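Local coordinates for ABC transporter, permease protein, putative (PDB 2P0S), which is a single domain of a putative ABC transporter permease, a membrane protein that probably takes part in ABC-type transport across the cell membrane, at residues M9-A15 / E30-A36. Numbering follows the deposited sequence.
Sequences MKTIAIA and EFRFVHA
Segments 9-15 and 30-36 run parallel, their strand parts pairing from Thr11 with Arg32, through Ile12 with Phe33 and Ala13 with Val34, to Ile14 with His35, axes 4.5 Å apart at closest and crossing at -34°. Hydrogen bonds alternate in the parallel pattern: Arg32 N to Lys10 O (2.9 Å), Ile12 N to Arg32 O (2.9 Å), Val34 N to Ile12 O (3.0 Å), Ile14 N to Val34 O (2.8 Å) and Ala36 N to Ile14 O (2.9 Å). On one face Ile12 and Ile14, both mt, pack on Phe33 (m), with Ile12 CB 3.8 Å from Phe33 CE1 and Ile14 CD1 3.6 Å from Phe33 CD1; helix 80-100 covers Ile12 and Phe33 here, and His35 ND1 bonds Glu22. On the other face Arg32, t at chi1 and chi2 in the conformer given, donates NH2 to Thr11 OG1 (3.3 Å), and Ala13 CB meets Val34 CG2 at 4.0 Å. At the start, selenomethionine Met9 sets CG 3.2 Å from Glu30 O. The far edge of 11-16 bonds strand 55-59, so the pair forms the 32-35 edge of a mixed four-stranded sheet, order 32-35, 11-16, 55-59, 70-74, the last antiparallel, packed against a helix in an alpha/beta domain.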
HETATM    1  N   MSE A   9      11.358  -4.808  -9.937  1.00 47.70           N
HETATM    2  CA  MSE A   9      11.239  -3.803  -8.826  1.00 44.15           C
HETATM    3  C   MSE A   9      11.905  -2.506  -9.286  1.00 40.72           C
HETATM    4  O   MSE A   9      13.076  -2.545  -9.834  1.00 38.59           O
HETATM    5  CB  MSE A   9      11.954  -4.257  -7.547  1.00 43.97           C
HETATM    6  CG  MSE A   9      11.084  -4.577  -6.349  1.00 48.05           C
HETATM    7 SE   MSE A   9      12.278  -5.135  -4.947  0.60 45.24          SE
HETATM    8  CE  MSE A   9      13.427  -6.072  -6.210  1.00 46.98           C
ATOM      9  N   LYS A  10      11.232  -1.360  -9.032  1.00 36.61           N
ATOM     10  CA  LYS A  10      11.937  -0.094  -9.164  1.00 32.98           C
ATOM     11  C   LYS A  10      12.863   0.167  -8.043  1.00 30.34           C
ATOM     12  O   LYS A  10      12.542  -0.194  -6.896  1.00 27.25           O
ATOM     13  CB  LYS A  10      11.073   1.158  -9.193  1.00 34.11           C
ATOM     14  CG  LYS A  10       9.667   1.077  -8.843  1.00 37.39           C
ATOM     15  CD  LYS A  10       8.891   1.729  -9.992  1.00 40.12           C
ATOM     16  CE  LYS A  10       9.394   1.200 -11.284  1.00 42.97           C
ATOM     17  NZ  LYS A  10       8.221   0.995 -12.155  1.00 44.22           N
ATOM     18  N   THR A  11      13.977   0.825  -8.376  1.00 26.41           N
ATOM     19  CA  THR A  11      15.003   1.230  -7.424  1.00 24.46           C
ATOM     20  C   THR A  11      14.737   2.678  -7.046  1.00 23.97           C
ATOM     21  O   THR A  11      14.732   3.583  -7.918  1.00 21.71           O
ATOM     22  CB  THR A  11      16.349   1.061  -8.067  1.00 24.06           C
ATOM     23  OG1 THR A  11      16.480  -0.347  -8.384  1.00 27.12           O
ATOM     24  CG2 THR A  11      17.508   1.472  -7.161  1.00 25.14           C
ATOM     25  N   ILE A  12      14.585   2.939  -5.750  1.00 19.91           N
ATOM     26  CA  ILE A  12      14.375   4.337  -5.322  1.00 20.21           C
ATOM     27  C   ILE A  12      15.478   4.774  -4.362  1.00 20.09           C
ATOM     28  O   ILE A  12      15.694   4.108  -3.290  1.00 20.64           O
ATOM     29  CB  ILE A  12      13.029   4.388  -4.602  1.00 17.99           C
ATOM     30  CG1 ILE A  12      11.909   3.887  -5.531  1.00 19.92           C
ATOM     31  CG2 ILE A  12      12.784   5.779  -4.046  1.00 17.35           C
ATOM     32  CD1 ILE A  12      10.528   3.963  -4.881  1.00 24.08           C
ATOM     33  N   ALA A  13      16.206   5.819  -4.733  1.00 17.35           N
ATOM     34  CA  ALA A  13      17.303   6.271  -3.886  1.00 19.55           C
ATOM     35  C   ALA A  13      16.678   7.219  -2.849  1.00 17.74           C
ATOM     36  O   ALA A  13      15.974   8.080  -3.232  1.00 20.48           O
ATOM     37  CB  ALA A  13      18.250   7.035  -4.604  1.00 20.16           C
ATOM     38  N   ILE A  14      17.086   7.107  -1.595  1.00 18.93           N
ATOM     39  CA  ILE A  14      16.529   7.952  -0.535  1.00 16.08           C
ATOM     40  C   ILE A  14      17.531   9.043  -0.184  1.00 20.00           C
ATOM     41  O   ILE A  14      18.663   8.775   0.306  1.00 18.50           O
ATOM     42  CB  ILE A  14      16.145   7.161   0.711  1.00 18.61           C
ATOM     43  CG1 ILE A  14      15.152   5.993   0.332  1.00 17.90           C
ATOM     44  CG2 ILE A  14      15.655   8.177   1.793  1.00 17.46           C
ATOM     45  CD1 ILE A  14      14.757   5.071   1.522  1.00 19.74           C
ATOM     46  N   ALA A  15      17.120  10.314  -0.362  1.00 18.49           N
ATOM     47  CA  ALA A  15      17.979  11.518  -0.026  1.00 17.34           C
ATOM     48  C   ALA A  15      17.301  12.206   1.158  1.00 17.85           C
ATOM     49  O   ALA A  15      16.514  13.139   0.950  1.00 16.85           O
ATOM     50  CB  ALA A  15      18.054  12.526  -1.142  1.00 19.13           C
ATOM     51  N   GLU A  30       8.191  -4.282  -1.816  1.00 29.45           N
ATOM     52  CA  GLU A  30       7.666  -3.771  -3.081  1.00 31.10           C
ATOM     53  C   GLU A  30       8.654  -3.024  -3.983  1.00 29.15           C
ATOM     54  O   GLU A  30       8.483  -3.059  -5.197  1.00 31.07           O
ATOM     55  CB  GLU A  30       6.530  -2.740  -2.806  1.00 32.89           C
ATOM     56  CG  GLU A  30       5.183  -3.378  -2.660  1.00 42.62           C
ATOM     57  CD  GLU A  30       4.080  -2.323  -2.787  1.00 51.34           C
ATOM     58  OE1 GLU A  30       3.839  -1.631  -1.745  1.00 53.54           O
ATOM     59  OE2 GLU A  30       3.510  -2.187  -3.935  1.00 55.71           O
ATOM     60  N   PHE A  31       9.568  -2.247  -3.354  1.00 24.15           N
ATOM     61  CA  PHE A  31      10.539  -1.415  -4.043  1.00 25.91           C
ATOM     62  C   PHE A  31      11.967  -1.687  -3.495  1.00 24.27           C
ATOM     63  O   PHE A  31      12.121  -2.083  -2.324  1.00 23.76           O
ATOM     64  CB  PHE A  31      10.246   0.071  -3.967  1.00 28.10           C
ATOM     65  CG  PHE A  31       8.790   0.391  -4.207  1.00 28.73           C
ATOM     66  CD1 PHE A  31       8.256   0.264  -5.486  1.00 25.05           C
ATOM     67  CD2 PHE A  31       7.969   0.754  -3.163  1.00 31.32           C
ATOM     68  CE1 PHE A  31       6.932   0.575  -5.731  1.00 31.01           C
ATOM     69  CE2 PHE A  31       6.613   0.986  -3.414  1.00 33.15           C
ATOM     70  CZ  PHE A  31       6.146   0.873  -4.694  1.00 28.80           C
ATOM     71  N   ARG A  32      12.950  -1.339  -4.301  0.50 22.46           N
ATOM     72  CA  ARG A  32      14.327  -1.562  -3.954  0.50 22.56           C
ATOM     73  C   ARG A  32      14.950  -0.234  -3.436  0.50 21.39           C
ATOM     74  O   ARG A  32      15.428   0.593  -4.232  0.50 21.25           O
ATOM     75  CB  ARG A  32      15.065  -2.131  -5.196  0.50 24.32           C
ATOM     76  CG  ARG A  32      16.325  -2.727  -4.809  0.50 23.40           C
ATOM     77  CD  ARG A  32      17.258  -3.001  -6.052  0.50 26.25           C
ATOM     78  NE  ARG A  32      18.621  -2.852  -5.571  0.50 29.74           N
ATOM     79  CZ  ARG A  32      19.587  -2.095  -6.102  0.50 29.82           C
ATOM     80  NH1 ARG A  32      20.793  -2.050  -5.504  0.50 23.86           N
ATOM     81  NH2 ARG A  32      19.362  -1.365  -7.201  0.50 29.66           N
ATOM     82  N   PHE A  33      14.972  -0.029  -2.114  1.00 19.89           N
ATOM     83  CA  PHE A  33      15.466   1.225  -1.632  1.00 21.87           C
ATOM     84  C   PHE A  33      16.968   1.254  -1.411  1.00 21.73           C
ATOM     85  O   PHE A  33      17.546   0.290  -0.788  1.00 26.17           O
ATOM     86  CB  PHE A  33      14.724   1.581  -0.299  1.00 18.28           C
ATOM     87  CG  PHE A  33      13.266   1.916  -0.527  1.00 21.88           C
ATOM     88  CD1 PHE A  33      12.913   3.246  -0.910  1.00 21.04           C
ATOM     89  CD2 PHE A  33      12.240   1.013  -0.308  1.00 24.50           C
ATOM     90  CE1 PHE A  33      11.615   3.574  -1.160  1.00 19.51           C
ATOM     91  CE2 PHE A  33      10.854   1.355  -0.530  1.00 24.05           C
ATOM     92  CZ  PHE A  33      10.522   2.678  -0.920  1.00 20.57           C
ATOM     93  N   VAL A  34      17.615   2.346  -1.818  1.00 21.52           N
ATOM     94  CA  VAL A  34      19.017   2.550  -1.551  1.00 21.56           C
ATOM     95  C   VAL A  34      19.362   3.888  -1.053  1.00 21.92           C
ATOM     96  O   VAL A  34      18.508   4.770  -1.167  1.00 21.68           O
ATOM     97  CB  VAL A  34      19.869   2.269  -2.851  1.00 21.68           C
ATOM     98  CG1 VAL A  34      19.478   0.934  -3.458  1.00 27.26           C
ATOM     99  CG2 VAL A  34      19.593   3.365  -3.914  1.00 23.54           C
ATOM    100  N   HIS A  35      20.557   4.112  -0.521  1.00 23.15           N
ATOM    101  CA  HIS A  35      20.962   5.437   0.044  1.00 22.56           C
ATOM    102  C   HIS A  35      21.326   6.277  -1.113  1.00 23.41           C
ATOM    103  O   HIS A  35      22.193   5.834  -1.994  1.00 22.16           O
ATOM    104  CB  HIS A  35      22.216   5.212   0.911  1.00 23.25           C
ATOM    105  CG  HIS A  35      22.744   6.447   1.511  1.00 24.05           C
ATOM    106  ND1 HIS A  35      22.007   7.153   2.462  1.00 26.58           N
ATOM    107  CD2 HIS A  35      23.870   7.151   1.296  1.00 25.14           C
ATOM    108  CE1 HIS A  35      22.685   8.217   2.818  1.00 26.05           C
ATOM    109  NE2 HIS A  35      23.813   8.262   2.117  1.00 27.61           N
ATOM    110  N   ALA A  36      20.820   7.486  -1.182  1.00 22.30           N
ATOM    111  CA  ALA A  36      21.302   8.447  -2.213  1.00 24.30           C
ATOM    112  C   ALA A  36      22.726   8.859  -1.972  1.00 25.81           C
ATOM    113  O   ALA A  36      23.072   9.458  -0.943  1.00 25.69           O
ATOM    114  CB  ALA A  36      20.365   9.727  -2.214  1.00 24.46           C
TER